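Local coordinates for protein exoribonuclease II, mitochondrial (Candida glabrata, PDB 6F3H) that degrades RNA from the 3' end as the exoribonuclease of the mitochondrial RNA degradosome, probably by magnesium-dependent hydrolysis in its RNB domain, at residues F622-V631 / P704-F715; D25-S33 / S676-P684. The protein carries 1 engineered substitution. All coordinates share one frame; numbering follows the deposited sequence.

Interaction 1: F622-V631 / P704-F715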
loop_
_atom_site.group_PDB
_atom_site.type_symbol
_atom_site.label_atom_id
_atom_site.label_comp_id
_atom_site.label_asym_id
_atom_site.label_seq_id
_atom_site.Cartn_x
_atom_site.Cartn_y
_atom_site.Cartn_z
ATOM N N PHE A 622 -23.916 -9.301 5.014
ATOM C CA PHE A 622 -24.861 -8.383 5.625
ATOM C C PHE A 622 -25.066 -7.149 4.758
ATOM O O PHE A 622 -26.205 -6.761 4.471
ATOM C CB PHE A 622 -24.322 -8.030 7.001
ATOM C CG PHE A 622 -25.251 -7.249 7.860
ATOM C CD1 PHE A 622 -26.287 -7.873 8.531
ATOM C CD2 PHE A 622 -25.017 -5.907 8.098
ATOM C CE1 PHE A 622 -27.109 -7.152 9.381
ATOM C CE2 PHE A 622 -25.835 -5.180 8.936
ATOM C CZ PHE A 622 -26.878 -5.801 9.582
ATOM N N PHE A 623 -23.973 -6.549 4.284
ATOM C CA PHE A 623 -24.087 -5.333 3.486
ATOM C C PHE A 623 -24.821 -5.605 2.185
ATOM O O PHE A 623 -25.583 -4.760 1.697
ATOM C CB PHE A 623 -22.699 -4.760 3.212
ATOM C CG PHE A 623 -22.271 -3.732 4.201
ATOM C CD1 PHE A 623 -22.113 -4.061 5.522
ATOM C CD2 PHE A 623 -22.010 -2.444 3.809
ATOM C CE1 PHE A 623 -21.720 -3.119 6.441
ATOM C CE2 PHE A 623 -21.607 -1.493 4.731
ATOM C CZ PHE A 623 -21.461 -1.835 6.049
ATOM N N GLN A 624 -24.591 -6.773 1.602
ATOM C CA GLN A 624 -25.223 -7.097 0.338
ATOM C C GLN A 624 -26.717 -7.348 0.517
ATOM O O GLN A 624 -27.543 -6.804 -0.229
ATOM C CB GLN A 624 -24.542 -8.317 -0.252
ATOM C CG GLN A 624 -23.141 -8.060 -0.731
ATOM C CD GLN A 624 -22.456 -9.344 -1.157
ATOM O OE1 GLN A 624 -22.428 -9.676 -2.344
ATOM N NE2 GLN A 624 -21.918 -10.086 -0.191
ATOM N N GLU A 625 -27.079 -8.181 1.506
ATOM C CA GLU A 625 -28.481 -8.528 1.720
ATOM C C GLU A 625 -29.289 -7.288 2.029
ATOM O O GLU A 625 -30.391 -7.113 1.501
ATOM C CB GLU A 625 -28.627 -9.548 2.850
ATOM N N ASN A 626 -28.734 -6.388 2.825
ATOM C CA ASN A 626 -29.399 -5.139 3.157
ATOM C C ASN A 626 -29.133 -4.016 2.169
ATOM O O ASN A 626 -29.525 -2.873 2.449
ATOM C CB ASN A 626 -28.988 -4.699 4.548
ATOM C CG ASN A 626 -29.662 -5.504 5.599
ATOM O OD1 ASN A 626 -30.776 -5.191 6.015
ATOM N ND2 ASN A 626 -29.050 -6.621 5.960
ATOM N N LYS A 627 -28.473 -4.306 1.040
ATOM C CA LYS A 627 -28.228 -3.319 -0.013
ATOM C C LYS A 627 -27.550 -2.080 0.569
ATOM O O LYS A 627 -28.040 -0.954 0.445
ATOM C CB LYS A 627 -29.529 -2.960 -0.745
ATOM N N ILE A 628 -26.432 -2.304 1.246
ATOM C CA ILE A 628 -25.638 -1.240 1.861
ATOM C C ILE A 628 -24.377 -1.015 1.035
ATOM O O ILE A 628 -23.718 -1.989 0.632
ATOM C CB ILE A 628 -25.271 -1.532 3.332
ATOM C CG1 ILE A 628 -26.478 -2.047 4.100
ATOM C CG2 ILE A 628 -24.764 -0.256 4.037
ATOM C CD1 ILE A 628 -26.189 -2.305 5.567
ATOM N N PRO A 629 -24.051 0.234 0.715
ATOM C CA PRO A 629 -22.761 0.542 0.096
ATOM C C PRO A 629 -21.623 0.335 1.081
ATOM O O PRO A 629 -21.604 0.931 2.165
ATOM C CB PRO A 629 -22.905 2.023 -0.276
ATOM C CG PRO A 629 -24.363 2.277 -0.298
ATOM C CD PRO A 629 -24.946 1.399 0.739
ATOM N N GLY A 630 -20.648 -0.473 0.672
ATOM C CA GLY A 630 -19.497 -0.743 1.507
ATOM C C GLY A 630 -18.232 -0.841 0.678
ATOM O O GLY A 630 -18.273 -1.045 -0.534
ATOM N N VAL A 631 -17.105 -0.746 1.376
ATOM C CA VAL A 631 -15.783 -0.880 0.786
ATOM C C VAL A 631 -15.321 -2.313 0.977
ATOM O O VAL A 631 -14.962 -2.712 2.085
ATOM C CB VAL A 631 -14.789 0.075 1.439
ATOM C CG1 VAL A 631 -13.478 -0.000 0.705
ATOM C CG2 VAL A 631 -15.367 1.467 1.478
ATOM N N PRO A 704 -11.270 2.044 4.998
ATOM C CA PRO A 704 -12.398 1.191 4.582
ATOM C C PRO A 704 -13.228 0.702 5.755
ATOM O O PRO A 704 -14.460 0.807 5.724
ATOM C CB PRO A 704 -11.719 0.032 3.864
ATOM C CG PRO A 704 -10.367 0.445 3.609
ATOM C CD PRO A 704 -9.998 1.597 4.440
ATOM N N ASP A 705 -12.587 0.170 6.799
ATOM C CA ASP A 705 -13.354 -0.270 7.953
ATOM C C ASP A 705 -14.087 0.905 8.560
ATOM O O ASP A 705 -15.285 0.831 8.829
ATOM C CB ASP A 705 -12.456 -0.942 8.992
ATOM C CG ASP A 705 -11.634 -2.032 8.402
ATOM O OD1 ASP A 705 -11.129 -1.819 7.298
ATOM O OD2 ASP A 705 -11.482 -3.094 9.025
ATOM N N LEU A 706 -13.400 2.027 8.709
ATOM C CA LEU A 706 -14.004 3.182 9.352
ATOM C C LEU A 706 -15.253 3.641 8.621
ATOM O O LEU A 706 -16.208 4.103 9.244
ATOM C CB LEU A 706 -12.991 4.309 9.436
ATOM C CG LEU A 706 -13.586 5.557 10.065
ATOM C CD1 LEU A 706 -13.929 5.289 11.521
ATOM C CD2 LEU A 706 -12.621 6.708 9.988
ATOM N N ILE A 707 -15.262 3.539 7.299
ATOM C CA ILE A 707 -16.436 3.954 6.533
ATOM C C ILE A 707 -17.562 2.941 6.648
ATOM O O ILE A 707 -18.740 3.308 6.755
ATOM C CB ILE A 707 -16.040 4.177 5.074
ATOM C CG1 ILE A 707 -15.513 5.594 4.932
ATOM C CG2 ILE A 707 -17.191 3.880 4.155
ATOM C CD1 ILE A 707 -15.308 5.996 3.520
ATOM N N ASN A 708 -17.222 1.651 6.601
ATOM C CA ASN A 708 -18.204 0.602 6.842
ATOM C C ASN A 708 -18.918 0.804 8.182
ATOM O O ASN A 708 -20.107 0.493 8.303
ATOM C CB ASN A 708 -17.506 -0.763 6.786
ATOM C CG ASN A 708 -16.967 -1.102 5.385
ATOM O OD1 ASN A 708 -17.478 -0.623 4.390
ATOM N ND2 ASN A 708 -15.923 -1.918 5.321
ATOM N N HIS A 709 -18.224 1.363 9.187
ATOM C CA HIS A 709 -18.846 1.594 10.490
ATOM C C HIS A 709 -19.881 2.708 10.446
ATOM O O HIS A 709 -20.961 2.571 11.036
ATOM C CB HIS A 709 -17.799 1.930 11.537
ATOM C CG HIS A 709 -17.172 0.725 12.154
ATOM N ND1 HIS A 709 -17.051 -0.470 11.478
ATOM C CD2 HIS A 709 -16.605 0.533 13.368
ATOM C CE1 HIS A 709 -16.445 -1.351 12.253
ATOM N NE2 HIS A 709 -16.164 -0.767 13.406
ATOM N N LEU A 710 -19.568 3.824 9.777
ATOM C CA LEU A 710 -20.536 4.911 9.692
ATOM C C LEU A 710 -21.776 4.466 8.955
ATOM O O LEU A 710 -22.884 4.908 9.271
ATOM C CB LEU A 710 -19.937 6.107 8.987
ATOM C CG LEU A 710 -18.683 6.677 9.640
ATOM C CD1 LEU A 710 -17.705 7.170 8.560
ATOM C CD2 LEU A 710 -18.998 7.793 10.617
ATOM N N GLN A 711 -21.616 3.577 7.985
ATOM C CA GLN A 711 -22.802 3.045 7.347
ATOM C C GLN A 711 -23.608 2.230 8.335
ATOM O O GLN A 711 -24.844 2.248 8.296
ATOM C CB GLN A 711 -22.407 2.192 6.142
ATOM C CG GLN A 711 -21.750 2.984 5.019
ATOM C CD GLN A 711 -22.710 3.948 4.335
ATOM O OE1 GLN A 711 -23.224 3.650 3.263
ATOM N NE2 GLN A 711 -22.980 5.093 4.972
ATOM N N LEU A 712 -22.927 1.550 9.252
ATOM C CA LEU A 712 -23.638 0.755 10.234
ATOM C C LEU A 712 -24.381 1.641 11.215
ATOM O O LEU A 712 -25.585 1.470 11.420
ATOM C CB LEU A 712 -22.667 -0.175 10.947
ATOM C CG LEU A 712 -22.311 -1.346 10.040
ATOM C CD1 LEU A 712 -21.375 -2.319 10.703
ATOM C CD2 LEU A 712 -23.570 -2.038 9.621
ATOM N N HIS A 713 -23.705 2.644 11.771
ATOM C CA HIS A 713 -24.391 3.559 12.669
ATOM C C HIS A 713 -25.671 4.076 12.049
ATOM O O HIS A 713 -26.730 4.071 12.680
ATOM C CB HIS A 713 -23.496 4.731 12.998
ATOM C CG HIS A 713 -22.559 4.448 14.108
ATOM N ND1 HIS A 713 -22.556 5.178 15.276
ATOM C CD2 HIS A 713 -21.594 3.512 14.240
ATOM C CE1 HIS A 713 -21.624 4.706 16.081
ATOM N NE2 HIS A 713 -21.027 3.695 15.478
ATOM N N ARG A 714 -25.602 4.496 10.794
ATOM C CA ARG A 714 -26.797 5.022 10.158
ATOM C C ARG A 714 -27.864 3.958 10.070
ATOM O O ARG A 714 -29.015 4.175 10.455
ATOM C CB ARG A 714 -26.456 5.543 8.766
ATOM C CG ARG A 714 -25.590 6.755 8.806
ATOM C CD ARG A 714 -26.268 7.779 9.683
ATOM N NE ARG A 714 -25.718 9.102 9.470
ATOM C CZ ARG A 714 -26.036 9.861 8.430
ATOM N NH1 ARG A 714 -25.500 11.063 8.295
ATOM N NH2 ARG A 714 -26.887 9.410 7.520
ATOM N N PHE A 715 -27.474 2.774 9.637
ATOM C CA PHE A 715 -28.435 1.721 9.364
ATOM C C PHE A 715 -29.089 1.219 10.633
ATOM O O PHE A 715 -30.314 1.060 10.705
ATOM C CB PHE A 715 -27.723 0.584 8.676
ATOM C CG PHE A 715 -28.585 -0.572 8.422
ATOM C CD1 PHE A 715 -29.553 -0.523 7.438
ATOM C CD2 PHE A 715 -28.431 -1.720 9.161
ATOM C CE1 PHE A 715 -30.351 -1.612 7.187
ATOM C CE2 PHE A 715 -29.217 -2.807 8.916
ATOM C CZ PHE A 715 -30.180 -2.761 7.928
#
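Val631 docks on helix 704-715 through the side chain of Asn708 and two apolar neighbours. Val631 N donates to Asn708 OD1 at 3.0 Å, nearly straight at 168° and in the carbonyl plane on a lone pair. The return bond, Asn708 ND2 to Val631 O, is weak at 3.5 Å; OD1 is thus held by Val631 N and ND2 mainly by Thr695 O, two bonds that fix which way round the amide sits. The valine branches divide the work: CG1 packs on Pro704 CB at 3.6 Å, while CG2 faces Ile707 CG2. Farther along, the Phe623 ring meets Asn708 O edge-on, and its CE1 lies 3.8 Å from Leu712 CD2. These buried residues form the tight part of the contact.

Toward the partly exposed end the packing rests on rings. Phe715, with CG anti to the backbone N (chi1 177°), swings its ring under Ile628, whose CD1 sits 4.2 Å from the centroid and 12° off the normal, a CH-pi contact. The Phe622 ring approaches the same ring obliquely, the planes almost perpendicular. Asn626 OD1 comes to Phe715 CZ with its amide steeply turned from the ring, and ND2 donates to Phe622 O, which also accepts from Asn626 N from the opposite face. The turn that presents Ile628 is a Schellman motif, closed by Ile628 N to Phe623 O and Lys627 N to Gln624 O, ending helix 603-625 against a second helix of the RNB domain.

Interaction 2: D25-S33 / S676-P684; sequences DPAELLRTS and SFYSPFPLP. With nucleotides of chain C.
A cation-pi stack at the rim of an apolar pocket joins the N-terminal helix 27-31 to the RNB-domain segment 676-684. The guanidinium of Arg31 lies flat on Phe681, centres 4.4 Å apart and planes at 14°, with Arg31 NH1 3.6 Å from Phe681 CE1. The arginine chain is extended from CG to NE, which carries the charged end to the ring. On the opposite face of Phe681 lie Ser679 OG and Pro680 CD, both offset toward the rim, so the ring is held between the arginine and its own chain; Ala27 CB meets its edge. Ser679 OG donates to Phe681 O at 2.6 Å, in the carbonyl plane on a lone pair, which ties the backbone of this turn to the serine.

Leu30 fills the buried part. Its CD2 reaches Pro680 CD at 3.8 Å and Ser679 CB at 4.1 Å, while its CB rests 3.9 Å from Phe677 CE2. Phe677 has CG between the backbone N and the carbonyl carbon (chi1 59°), which turns its ring toward the helix. At the far end, Ser676 OG donates to OP1 of nucleotide A3 of chain C at 2.9 Å, so the same segment also touches the RNA backbone at one phosphate. Leu30 O is bonded to Asn636 ND2, strand 677-679 pairs antiparallel with strand 632-634, and helix 725-761 packs against Phe677 and Tyr678.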
loop_
_atom_site.group_PDB
_atom_site.type_symbol
_atom_site.label_atom_id
_atom_site.label_comp_id
_atom_site.label_asym_id
_atom_site.label_seq_id
_atom_site.Cartn_x
_atom_site.Cartn_y
_atom_site.Cartn_z
ATOM N N ASP A 25 -15.126 2.322 -18.776
ATOM C CA ASP A 25 -15.490 2.486 -17.384
ATOM C C ASP A 25 -14.354 1.995 -16.500
ATOM O O ASP A 25 -13.972 0.813 -16.592
ATOM C CB ASP A 25 -16.762 1.700 -17.098
ATOM C CG ASP A 25 -17.282 1.911 -15.703
ATOM O OD1 ASP A 25 -16.867 2.885 -15.036
ATOM O OD2 ASP A 25 -18.106 1.074 -15.276
ATOM N N PRO A 26 -13.821 2.858 -15.602
ATOM C CA PRO A 26 -12.744 2.456 -14.682
ATOM C C PRO A 26 -13.029 1.177 -13.918
ATOM O O PRO A 26 -12.116 0.485 -13.455
ATOM C CB PRO A 26 -12.650 3.651 -13.734
ATOM C CG PRO A 26 -13.026 4.800 -14.591
ATOM C CD PRO A 26 -14.124 4.293 -15.492
ATOM N N ALA A 27 -14.312 0.876 -13.775
ATOM C CA ALA A 27 -14.726 -0.349 -13.118
ATOM C C ALA A 27 -14.271 -1.607 -13.856
ATOM O O ALA A 27 -14.079 -2.653 -13.227
ATOM C CB ALA A 27 -16.241 -0.340 -12.972
ATOM N N GLU A 28 -14.134 -1.561 -15.181
ATOM C CA GLU A 28 -13.710 -2.786 -15.855
ATOM C C GLU A 28 -12.263 -3.135 -15.525
ATOM O O GLU A 28 -11.841 -4.281 -15.745
ATOM C CB GLU A 28 -13.902 -2.654 -17.373
ATOM N N LEU A 29 -11.520 -2.178 -14.958
ATOM C CA LEU A 29 -10.182 -2.442 -14.446
ATOM C C LEU A 29 -10.250 -3.392 -13.274
ATOM O O LEU A 29 -9.479 -4.355 -13.179
ATOM C CB LEU A 29 -9.541 -1.135 -14.001
ATOM C CG LEU A 29 -9.297 -0.148 -15.131
ATOM C CD1 LEU A 29 -8.864 1.213 -14.595
ATOM C CD2 LEU A 29 -8.264 -0.742 -16.095
ATOM N N LEU A 30 -11.167 -3.114 -12.359
ATOM C CA LEU A 30 -11.359 -3.980 -11.214
ATOM C C LEU A 30 -11.915 -5.334 -11.645
ATOM O O LEU A 30 -11.470 -6.372 -11.149
ATOM C CB LEU A 30 -12.275 -3.287 -10.195
ATOM C CG LEU A 30 -11.805 -2.032 -9.425
ATOM C CD1 LEU A 30 -11.606 -0.840 -10.279
ATOM C CD2 LEU A 30 -12.788 -1.648 -8.380
ATOM N N ARG A 31 -12.839 -5.359 -12.610
ATOM C CA ARG A 31 -13.454 -6.631 -12.972
ATOM C C ARG A 31 -12.536 -7.514 -13.788
ATOM O O ARG A 31 -12.760 -8.725 -13.855
ATOM C CB ARG A 31 -14.737 -6.407 -13.764
ATOM C CG ARG A 31 -15.843 -5.813 -12.951
ATOM C CD ARG A 31 -17.154 -5.832 -13.693
ATOM N NE ARG A 31 -18.073 -4.842 -13.139
ATOM C CZ ARG A 31 -18.774 -5.013 -12.019
ATOM N NH1 ARG A 31 -18.670 -6.144 -11.323
ATOM N NH2 ARG A 31 -19.589 -4.050 -11.598
ATOM N N THR A 32 -11.493 -6.959 -14.371
ATOM C CA THR A 32 -10.665 -7.718 -15.279
ATOM C C THR A 32 -9.233 -7.721 -14.775
ATOM O O THR A 32 -8.804 -6.834 -14.036
ATOM C CB THR A 32 -10.729 -7.135 -16.690
ATOM N N SER A 33 -8.518 -8.756 -15.157
ATOM C CA SER A 33 -7.087 -8.850 -14.971
ATOM C C SER A 33 -6.377 -8.619 -16.299
ATOM O O SER A 33 -7.001 -8.456 -17.354
ATOM C CB SER A 33 -6.721 -10.215 -14.402
ATOM O OG SER A 33 -5.336 -10.451 -14.589
ATOM N N SER A 676 -4.271 -7.872 -3.587
ATOM C CA SER A 676 -5.635 -7.569 -3.209
ATOM C C SER A 676 -5.871 -6.073 -3.343
ATOM O O SER A 676 -4.945 -5.263 -3.277
ATOM C CB SER A 676 -5.927 -8.081 -1.791
ATOM O OG SER A 676 -5.793 -7.076 -0.797
ATOM N N PHE A 677 -7.122 -5.720 -3.586
ATOM C CA PHE A 677 -7.478 -4.342 -3.846
ATOM C C PHE A 677 -8.844 -4.055 -3.264
ATOM O O PHE A 677 -9.682 -4.948 -3.163
ATOM C CB PHE A 677 -7.468 -4.024 -5.360
ATOM C CG PHE A 677 -8.413 -4.875 -6.188
ATOM C CD1 PHE A 677 -8.025 -6.134 -6.644
ATOM C CD2 PHE A 677 -9.690 -4.420 -6.507
ATOM C CE1 PHE A 677 -8.896 -6.916 -7.407
ATOM C CE2 PHE A 677 -10.564 -5.200 -7.269
ATOM C CZ PHE A 677 -10.171 -6.448 -7.713
ATOM N N TYR A 678 -9.054 -2.798 -2.895
ATOM C CA TYR A 678 -10.341 -2.321 -2.420
ATOM C C TYR A 678 -11.273 -2.025 -3.587
ATOM O O TYR A 678 -10.845 -1.670 -4.687
ATOM C CB TYR A 678 -10.162 -1.086 -1.533
ATOM C CG TYR A 678 -9.449 -1.407 -0.218
ATOM C CD1 TYR A 678 -10.074 -2.176 0.756
ATOM C CD2 TYR A 678 -8.152 -0.973 0.041
ATOM C CE1 TYR A 678 -9.440 -2.502 1.957
ATOM C CE2 TYR A 678 -7.510 -1.289 1.252
ATOM C CZ TYR A 678 -8.169 -2.054 2.205
ATOM O OH TYR A 678 -7.594 -2.397 3.415
ATOM N N SER A 679 -12.560 -2.215 -3.342
ATOM C CA SER A 679 -13.591 -2.132 -4.357
ATOM C C SER A 679 -14.849 -1.561 -3.743
ATOM O O SER A 679 -15.185 -1.893 -2.602
ATOM C CB SER A 679 -13.922 -3.512 -4.924
ATOM O OG SER A 679 -15.165 -3.487 -5.579
ATOM N N PRO A 680 -15.615 -0.787 -4.504
ATOM C CA PRO A 680 -16.885 -0.268 -3.992
ATOM C C PRO A 680 -18.045 -1.227 -4.155
ATOM O O PRO A 680 -19.159 -0.888 -3.744
ATOM C CB PRO A 680 -17.114 0.976 -4.857
ATOM C CG PRO A 680 -16.098 0.887 -5.988
ATOM C CD PRO A 680 -15.416 -0.431 -5.909
ATOM N N PHE A 681 -17.818 -2.415 -4.692
ATOM C CA PHE A 681 -18.889 -3.386 -4.799
ATOM C C PHE A 681 -18.308 -4.770 -4.610
ATOM O O PHE A 681 -17.118 -4.989 -4.861
ATOM C CB PHE A 681 -19.608 -3.276 -6.142
ATOM C CG PHE A 681 -18.690 -3.065 -7.280
ATOM C CD1 PHE A 681 -17.980 -4.127 -7.808
ATOM C CD2 PHE A 681 -18.526 -1.792 -7.826
ATOM C CE1 PHE A 681 -17.117 -3.929 -8.873
ATOM C CE2 PHE A 681 -17.668 -1.582 -8.888
ATOM C CZ PHE A 681 -16.960 -2.654 -9.415
ATOM N N PRO A 682 -19.123 -5.728 -4.182
ATOM C CA PRO A 682 -18.611 -7.057 -3.835
ATOM C C PRO A 682 -17.963 -7.763 -5.010
ATOM O O PRO A 682 -18.504 -7.805 -6.114
ATOM C CB PRO A 682 -19.867 -7.800 -3.392
ATOM C CG PRO A 682 -21.001 -7.027 -4.013
ATOM C CD PRO A 682 -20.570 -5.618 -3.942
ATOM N N LEU A 683 -16.801 -8.335 -4.748
ATOM C CA LEU A 683 -16.098 -9.202 -5.670
ATOM C C LEU A 683 -15.421 -10.241 -4.810
ATOM O O LEU A 683 -15.037 -9.941 -3.672
ATOM C CB LEU A 683 -15.051 -8.450 -6.499
ATOM C CG LEU A 683 -15.675 -7.589 -7.575
ATOM C CD1 LEU A 683 -14.640 -6.700 -8.182
ATOM C CD2 LEU A 683 -16.308 -8.487 -8.610
ATOM N N PRO A 684 -15.277 -11.461 -5.296
ATOM C CA PRO A 684 -14.646 -12.485 -4.465
ATOM C C PRO A 684 -13.218 -12.096 -4.100
ATOM O O PRO A 684 -12.442 -11.628 -4.938
ATOM C CB PRO A 684 -14.683 -13.742 -5.344
ATOM C CG PRO A 684 -15.067 -13.282 -6.717
ATOM C CD PRO A 684 -15.800 -11.991 -6.565
ATOM P P A C 3 -4.684 -9.917 1.426
ATOM O OP1 A C 3 -5.981 -9.228 1.197
ATOM O OP2 A C 3 -3.466 -9.123 1.591
ATOM O "O5'" A C 3 -4.776 -10.869 2.700
ATOM C "C5'" A C 3 -5.853 -11.775 2.856
ATOM C "C4'" A C 3 -5.785 -12.514 4.170
ATOM O "O4'" A C 3 -4.660 -13.431 4.164
ATOM C "C3'" A C 3 -5.572 -11.656 5.412
ATOM O "O3'" A C 3 -6.769 -11.074 5.886
ATOM C "C2'" A C 3 -4.920 -12.629 6.381
ATOM O "O2'" A C 3 -5.865 -13.495 6.966
ATOM C "C1'" A C 3 -4.050 -13.445 5.431
ATOM N N9 A C 3 -2.774 -12.768 5.277
ATOM C C8 A C 3 -2.423 -11.820 4.363
ATOM N N7 A C 3 -1.210 -11.386 4.530
ATOM C C5 A C 3 -0.785 -12.091 5.629
ATOM C C6 A C 3 0.415 -12.083 6.303
ATOM N N6 A C 3 1.433 -11.308 5.940
ATOM N N1 A C 3 0.509 -12.910 7.370
ATOM C C2 A C 3 -0.537 -13.689 7.713
ATOM N N3 A C 3 -1.731 -13.782 7.148
ATOM C C4 A C 3 -1.751 -12.938 6.117
#

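From the N terminus, helix 27-31 comes first, and interaction 2 closes a loop of 642 residues by bringing it to segment 676-684 of the RNB domain. Interaction 1 closes a much shorter one, 72 residues, from the end of helix 603-625 to helix 703-716. The two cross: segment 622-631 lies inside the long loop, segment 704-715 beyond it, and segment 676-684 lies within the short one. Their centres are 18 Å apart, yet they touch, with Pro704 CG 3.5 Å from Tyr678 CE1 and Val631 CG1 also against that ring. The strand that runs on from Val631 joins the two contacts, with helix 27-31 attached through segment 676-684.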